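Local coordinates for protein pullulanase (Bacillus acidopullulyticus, PDB 2WAN) that hydrolyses the alpha-1,6-glucosidic linkages of pullulan and of branched starch-type polysaccharides such as amylopectin, at residues G698-D703 with D760-A765; G686-V691 with M738-K743; A117-E122 with P282-N287. All blocks are in the same frame, centred on the assembly; numbering follows the deposited sequence.

Contact 1: residues G698-D703 with D760-A765; sequences GFATGD and DELAHA
L762 and A763, neighbours on helix 753-769, meet A700 in the loop joining helices 681-688 and 707-714, a helix-to-loop contact on the outside of the (beta/alpha)8 barrel of the catalytic domain. The contact is purely apolar: no hydrogen bond passes between the two segments, and all three touching residues are buried. The L762 side chain runs alongside A700. Its CB stands 4.6 Å from A700 CB, and its CG comes to 4.5 Å from the same methyl. With CG set opposite the main-chain N (chi1 178°) and chi2 at 56°, CD2 rather than CD1 prolongs the side chain, which carries it past the methyl to 4.3 Å from A700 CA. Beyond that, F699 CE2 is the closest ring atom at 5.0 Å from L762 CD2, so the phenyl group only flanks the leucine. The A700 methyl makes its tightest contact one residue further along the helix, with CB 3.7 Å from A763 CB. L762 also touches T916 of strand 915-920 and F699 touches P874, which joins this patch to the C-terminal beta domain. The loop holds its own shape: T701 N, at 3.0 Å, and D703 N reach G698 O from opposite faces of its carbonyl plane, while T701 OG1 accepts from G698 N at 2.9 Å in a nearly straight bond (174°).

Contact 2: residues G686-V691 with M738-K743; sequences GLDGNV and MTLWDK. With GOL (glycerol), chain B.
K743 lays its methylene chain over D688, bringing CG to 3.6 Å from D688 OD2 and CE to 3.2 Å from D688 O. The pair joins the tail of helix 681-688 to the start of helix 740-747, two helices that follow successive strands of the catalytic (beta/alpha)8 barrel. T739 is the N-cap of the second helix, though its capping bond from D742 N is weak; after the first helix, G689 leaves helical backbone angles with a positive phi (102°). Despite their opposite charges the two side chains form no salt bridge, since D688 OD2 and K743 NZ are 5.5 Å apart. The lysine bends at chi2 (65°) and then runs extended, which delivers NZ to the carbonyls of K694 and A696. From the first turn of helix 740-747, L740 CD1 also reaches the carboxylate, 3.6 Å from D688 OD2. A glycerol, probably from the crystallisation liquor, spans the segments: its O1 donates to D688 OD1 at 2.6 Å, and its O3 accepts from M738 N at 3.0 Å with an angle of 157°. Replacing D688 by an alanine removes the carboxylate, which is likely to leave glycerol O1 without this acceptor and to open a gap beside K743 CG and L740 CD1. Farther out, a water accepts from K743 NZ at 2.8 Å and is hydrogen-bonded to N690 O at 2.7 Å, tying the lysine tip to the backbone beyond G689.

Contact 3: residues A117-E122 with P282-N287; sequences AYLDDE and PDVTHN
L119 splits its two methyls between two residues of the 282-287 loop: CD1 lies 4.2 Å from P282 CG, and CD2 lies 3.9 Å from V284 CG1. The leucine and valine side chains cross at about a right angle, touching through one methyl each. With chi1 at -173°, the leucine CG stands opposite the backbone N and the fork points out to the loop. Next to this apolar patch, P282 CD sits 3.2 Å from E122 O. A water then bridges the two segments, donating to E122 O and to P282 O, each 2.9 Å away. What positions V284 is the turn around it: D283 to H286 form a type I beta turn, and D283 OD1 makes an Asx turn by accepting from T285 N at 2.9 Å (158°). T285 OG1 donates to the same oxygen from above the carboxylate plane. The contact belongs to a beta domain whose seven-stranded sheet combines strands 114-121, 124-129, 142-146 and 152-160 with strands 273-278, 288-292 and 295-302. There the loop links strand 273-278 to strand 288-292, P282 touches L288, and L119 on strand 114-121 is flanked by V125 of strand 124-129 and I300 of strand 295-302.

How the contacts relate
Contact 3 closes along the chain before either of the others opens, and it lies on the opposite side of the molecule, its centre about 58 Å from that of contact 1 and about 51 Å from that of contact 2. It belongs to the first beta domain of the modelled chain. Contacts 1 and 2 share the catalytic barrel domain, with centres about 9 Å apart and segments that alternate in sequence. They touch directly: F699 N lies 2.8 Å from G686 O, a probable hydrogen bond, and A763 CB packs 3.8 Å from L740 CD2. Consecutive helices 740-747 and 753-769 thus pack against one continuous stretch of chain, from helix 681-688 into its following loop.

Contact 1: residues G698-D703 with D760-A765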
# COMPACT_ATOMS: atom_id res chain seq x y z
N GLY A 698 4.66 13.53 -23.09
CA GLY A 698 5.85 13.39 -22.24
C GLY A 698 7.07 13.17 -23.12
O GLY A 698 7.04 13.40 -24.34
N PHE A 699 8.15 12.71 -22.50
CA PHE A 699 9.42 12.48 -23.20
C PHE A 699 9.26 11.61 -24.46
O PHE A 699 9.83 11.91 -25.51
CB PHE A 699 10.43 11.82 -22.24
CG PHE A 699 11.79 11.59 -22.84
CD1 PHE A 699 12.65 12.66 -23.06
CD2 PHE A 699 12.21 10.30 -23.17
CE1 PHE A 699 13.90 12.45 -23.63
CE2 PHE A 699 13.48 10.08 -23.71
CZ PHE A 699 14.33 11.16 -23.94
N ALA A 700 8.50 10.52 -24.35
CA ALA A 700 8.40 9.58 -25.47
C ALA A 700 7.55 10.13 -26.62
O ALA A 700 7.67 9.65 -27.75
CB ALA A 700 7.86 8.22 -25.00
N THR A 701 6.71 11.13 -26.33
CA THR A 701 5.62 11.53 -27.25
C THR A 701 5.61 13.01 -27.64
O THR A 701 4.65 13.49 -28.27
CB THR A 701 4.24 11.17 -26.67
OG1 THR A 701 4.14 11.70 -25.33
CG2 THR A 701 4.04 9.65 -26.66
N GLY A 702 6.67 13.72 -27.30
CA GLY A 702 6.87 15.05 -27.88
C GLY A 702 7.11 16.21 -26.94
O GLY A 702 7.50 17.29 -27.40
N ASP A 703 6.87 16.02 -25.64
CA ASP A 703 7.13 17.10 -24.70
C ASP A 703 8.64 17.32 -24.57
O ASP A 703 9.37 16.35 -24.41
CB ASP A 703 6.50 16.81 -23.33
CG ASP A 703 6.65 17.98 -22.37
OD1 ASP A 703 7.74 18.17 -21.81
OD2 ASP A 703 5.66 18.71 -22.19
N ASP A 760 5.49 4.31 -28.49
CA ASP A 760 5.11 3.28 -27.52
C ASP A 760 6.35 2.43 -27.18
O ASP A 760 6.70 2.23 -26.01
CB ASP A 760 3.98 2.41 -28.14
CG ASP A 760 3.39 1.39 -27.15
OD1 ASP A 760 4.16 0.65 -26.50
OD2 ASP A 760 2.14 1.34 -27.05
N GLU A 761 7.04 1.96 -28.22
CA GLU A 761 8.27 1.19 -28.04
C GLU A 761 9.34 1.97 -27.28
O GLU A 761 10.01 1.41 -26.42
CB GLU A 761 8.82 0.74 -29.39
CG GLU A 761 7.96 -0.40 -30.00
CD GLU A 761 8.33 -0.76 -31.43
OE1 GLU A 761 8.81 0.12 -32.18
OE2 GLU A 761 8.11 -1.94 -31.81
N LEU A 762 9.50 3.26 -27.60
CA LEU A 762 10.47 4.11 -26.89
C LEU A 762 10.19 4.26 -25.40
O LEU A 762 11.11 4.16 -24.59
CB LEU A 762 10.58 5.49 -27.56
CG LEU A 762 11.54 6.49 -26.89
CD1 LEU A 762 12.96 5.96 -26.76
CD2 LEU A 762 11.56 7.76 -27.75
N ALA A 763 8.93 4.49 -25.04
CA ALA A 763 8.56 4.62 -23.63
C ALA A 763 8.94 3.35 -22.87
O ALA A 763 9.56 3.42 -21.79
CB ALA A 763 7.08 4.88 -23.50
N HIS A 764 8.61 2.20 -23.44
CA HIS A 764 8.98 0.93 -22.81
C HIS A 764 10.50 0.68 -22.85
O HIS A 764 11.04 0.11 -21.90
CB HIS A 764 8.17 -0.26 -23.39
CG HIS A 764 6.71 -0.20 -23.06
ND1 HIS A 764 6.16 -0.77 -21.93
CD2 HIS A 764 5.68 0.39 -23.72
CE1 HIS A 764 4.85 -0.54 -21.91
NE2 HIS A 764 4.54 0.16 -22.99
N ALA A 765 11.20 1.15 -23.89
CA ALA A 765 12.66 1.00 -23.95
C ALA A 765 13.34 1.69 -22.77
O ALA A 765 14.28 1.16 -22.19
CB ALA A 765 13.23 1.52 -25.27

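Contact 2: residues G686-V691 with M738-K743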
# COMPACT_ATOMS: atom_id res chain seq x y z
N GLY A 686 6.94 11.55 -16.47
CA GLY A 686 8.00 12.01 -17.37
C GLY A 686 7.95 11.38 -18.75
O GLY A 686 8.28 12.03 -19.74
N LEU A 687 7.52 10.11 -18.82
CA LEU A 687 7.46 9.40 -20.09
C LEU A 687 6.30 9.77 -20.99
O LEU A 687 6.49 9.87 -22.21
CB LEU A 687 7.51 7.87 -19.88
CG LEU A 687 8.91 7.36 -19.50
CD1 LEU A 687 8.81 5.95 -18.88
CD2 LEU A 687 9.83 7.36 -20.73
N ASP A 688 5.11 9.95 -20.43
CA ASP A 688 3.94 10.17 -21.30
C ASP A 688 3.00 11.30 -20.89
O ASP A 688 1.93 11.45 -21.48
CB ASP A 688 3.18 8.85 -21.56
CG ASP A 688 2.42 8.37 -20.35
OD1 ASP A 688 2.59 8.94 -19.26
OD2 ASP A 688 1.62 7.41 -20.51
N GLY A 689 3.42 12.11 -19.92
CA GLY A 689 2.65 13.29 -19.49
C GLY A 689 1.89 13.06 -18.20
O GLY A 689 1.66 11.92 -17.81
N ASN A 690 1.51 14.15 -17.51
CA ASN A 690 0.77 14.02 -16.26
C ASN A 690 -0.51 13.22 -16.43
O ASN A 690 -1.21 13.37 -17.44
CB ASN A 690 0.47 15.39 -15.62
CG ASN A 690 -0.04 15.27 -14.18
OD1 ASN A 690 0.73 15.39 -13.22
ND2 ASN A 690 -1.33 15.00 -14.03
N VAL A 691 -0.80 12.37 -15.45
CA VAL A 691 -1.94 11.46 -15.49
C VAL A 691 -3.30 12.17 -15.57
O VAL A 691 -4.24 11.61 -16.11
CB VAL A 691 -1.89 10.45 -14.29
CG1 VAL A 691 -2.07 11.16 -12.94
CG2 VAL A 691 -2.91 9.32 -14.47
N MET A 738 -5.17 4.52 -18.68
CA MET A 738 -5.25 4.04 -20.05
C MET A 738 -4.10 3.11 -20.46
O MET A 738 -2.99 3.22 -19.93
CB MET A 738 -5.35 5.24 -21.00
CG MET A 738 -6.42 6.24 -20.56
SD MET A 738 -6.42 7.70 -21.62
CE MET A 738 -6.94 6.99 -23.19
N THR A 739 -4.36 2.21 -21.40
CA THR A 739 -3.25 1.46 -21.98
C THR A 739 -2.41 2.47 -22.76
O THR A 739 -2.91 3.55 -23.14
CB THR A 739 -3.71 0.34 -22.93
OG1 THR A 739 -4.22 0.90 -24.15
CG2 THR A 739 -4.76 -0.56 -22.27
N LEU A 740 -1.13 2.16 -22.99
CA LEU A 740 -0.28 3.13 -23.66
C LEU A 740 -0.76 3.41 -25.08
O LEU A 740 -0.70 4.55 -25.52
CB LEU A 740 1.20 2.70 -23.65
CG LEU A 740 2.19 3.82 -24.04
CD1 LEU A 740 1.94 5.09 -23.22
CD2 LEU A 740 3.67 3.37 -23.92
N TRP A 741 -1.27 2.39 -25.76
CA TRP A 741 -1.75 2.57 -27.14
C TRP A 741 -2.88 3.59 -27.16
O TRP A 741 -2.90 4.51 -28.00
CB TRP A 741 -2.17 1.22 -27.79
CG TRP A 741 -2.40 1.34 -29.29
CD1 TRP A 741 -3.56 1.09 -29.97
CD2 TRP A 741 -1.44 1.77 -30.27
NE1 TRP A 741 -3.37 1.32 -31.33
CE2 TRP A 741 -2.07 1.73 -31.53
CE3 TRP A 741 -0.08 2.17 -30.20
CZ2 TRP A 741 -1.41 2.10 -32.73
CZ3 TRP A 741 0.57 2.53 -31.38
CH2 TRP A 741 -0.10 2.49 -32.63
N ASP A 742 -3.81 3.44 -26.22
CA ASP A 742 -4.96 4.35 -26.09
C ASP A 742 -4.51 5.75 -25.65
O ASP A 742 -5.02 6.76 -26.16
CB ASP A 742 -5.96 3.79 -25.08
CG ASP A 742 -6.71 2.58 -25.61
OD1 ASP A 742 -6.47 2.15 -26.75
OD2 ASP A 742 -7.56 2.06 -24.87
N LYS A 743 -3.57 5.79 -24.71
CA LYS A 743 -3.03 7.07 -24.20
C LYS A 743 -2.38 7.88 -25.32
O LYS A 743 -2.60 9.09 -25.42
CB LYS A 743 -2.01 6.81 -23.08
CG LYS A 743 -1.08 7.97 -22.77
CD LYS A 743 -1.81 9.19 -22.20
CE LYS A 743 -0.95 10.44 -22.38
NZ LYS A 743 -1.63 11.68 -21.84
C1 GOL B . 0.44 6.39 -18.29
O1 GOL B . 1.46 7.16 -17.73
C2 GOL B . -0.87 7.13 -18.22
O2 GOL B . -1.23 7.32 -16.86
C3 GOL B . -1.87 6.31 -19.03
O3 GOL B . -3.17 6.77 -18.79
O HOH W 1 -1.26 11.30 -19.14

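Contact 3: residues A117-E122 with P282-N287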
# COMPACT_ATOMS: atom_id res chain seq x y z
N ALA A 117 -18.47 7.94 21.93
CA ALA A 117 -17.49 7.75 23.00
C ALA A 117 -16.66 6.48 22.81
O ALA A 117 -17.19 5.41 22.51
CB ALA A 117 -18.18 7.72 24.37
N TYR A 118 -15.35 6.64 22.99
CA TYR A 118 -14.39 5.54 22.83
C TYR A 118 -13.59 5.34 24.10
O TYR A 118 -13.15 6.30 24.73
CB TYR A 118 -13.40 5.85 21.69
CG TYR A 118 -13.93 5.72 20.29
CD1 TYR A 118 -14.72 4.63 19.90
CD2 TYR A 118 -13.60 6.67 19.32
CE1 TYR A 118 -15.19 4.49 18.61
CE2 TYR A 118 -14.04 6.55 18.02
CZ TYR A 118 -14.84 5.45 17.66
OH TYR A 118 -15.30 5.30 16.37
N LEU A 119 -13.38 4.08 24.47
CA LEU A 119 -12.46 3.73 25.52
C LEU A 119 -11.10 3.52 24.85
O LEU A 119 -10.85 2.48 24.23
CB LEU A 119 -12.95 2.48 26.27
CG LEU A 119 -12.21 2.03 27.54
CD1 LEU A 119 -12.28 3.11 28.66
CD2 LEU A 119 -12.76 0.69 28.04
N ASP A 120 -10.23 4.53 24.96
CA ASP A 120 -8.96 4.53 24.22
C ASP A 120 -7.74 4.16 25.05
O ASP A 120 -6.64 4.06 24.52
CB ASP A 120 -8.72 5.88 23.51
CG ASP A 120 -9.49 5.99 22.20
OD1 ASP A 120 -9.79 4.95 21.56
OD2 ASP A 120 -9.80 7.13 21.80
N ASP A 121 -7.94 3.98 26.36
CA ASP A 121 -6.91 3.44 27.24
C ASP A 121 -7.66 2.76 28.39
O ASP A 121 -8.88 2.84 28.46
CB ASP A 121 -5.97 4.54 27.75
CG ASP A 121 -4.59 4.03 28.14
OD1 ASP A 121 -3.62 4.81 28.04
OD2 ASP A 121 -4.44 2.85 28.53
N GLU A 122 -6.94 2.09 29.27
CA GLU A 122 -7.59 1.39 30.38
C GLU A 122 -8.51 2.30 31.21
O GLU A 122 -9.60 1.89 31.60
CB GLU A 122 -6.57 0.66 31.26
CG GLU A 122 -5.58 1.54 31.97
CD GLU A 122 -5.06 0.90 33.25
OE1 GLU A 122 -5.80 0.11 33.87
OE2 GLU A 122 -3.91 1.20 33.64
N PRO A 282 -12.62 0.02 33.27
CA PRO A 282 -13.84 -0.75 33.02
C PRO A 282 -13.57 -2.09 32.32
O PRO A 282 -12.51 -2.27 31.72
CB PRO A 282 -14.67 0.15 32.10
CG PRO A 282 -14.03 1.50 32.15
CD PRO A 282 -12.59 1.28 32.51
N ASP A 283 -14.53 -3.01 32.44
CA ASP A 283 -14.49 -4.30 31.75
C ASP A 283 -14.93 -4.10 30.30
O ASP A 283 -16.07 -3.69 30.04
CB ASP A 283 -15.42 -5.28 32.49
CG ASP A 283 -15.36 -6.71 31.95
OD1 ASP A 283 -15.20 -6.90 30.72
OD2 ASP A 283 -15.50 -7.65 32.77
N VAL A 284 -14.03 -4.37 29.36
CA VAL A 284 -14.29 -4.12 27.93
C VAL A 284 -15.39 -5.00 27.32
O VAL A 284 -15.84 -4.74 26.19
CB VAL A 284 -13.00 -4.20 27.05
CG1 VAL A 284 -12.00 -3.12 27.47
CG2 VAL A 284 -12.36 -5.57 27.13
N THR A 285 -15.84 -6.02 28.07
CA THR A 285 -16.97 -6.86 27.63
C THR A 285 -18.33 -6.34 28.12
O THR A 285 -19.38 -6.87 27.73
CB THR A 285 -16.80 -8.36 28.07
OG1 THR A 285 -16.96 -8.49 29.49
CG2 THR A 285 -15.43 -8.93 27.64
N HIS A 286 -18.32 -5.31 28.95
CA HIS A 286 -19.54 -4.83 29.60
C HIS A 286 -20.22 -3.70 28.84
O HIS A 286 -19.66 -3.14 27.88
CB HIS A 286 -19.22 -4.38 31.04
CG HIS A 286 -19.04 -5.52 32.01
ND1 HIS A 286 -18.98 -6.84 31.62
CD2 HIS A 286 -18.89 -5.52 33.36
CE1 HIS A 286 -18.81 -7.61 32.68
NE2 HIS A 286 -18.75 -6.83 33.75
N ASN A 287 -21.45 -3.39 29.25
CA ASN A 287 -22.20 -2.28 28.68
C ASN A 287 -21.86 -0.99 29.41
O ASN A 287 -22.35 -0.74 30.52
CB ASN A 287 -23.70 -2.56 28.76
CG ASN A 287 -24.54 -1.54 28.01
OD1 ASN A 287 -24.02 -0.70 27.26
ND2 ASN A 287 -25.85 -1.61 28.20
O HOH W 2 -10.28 -0.79 30.59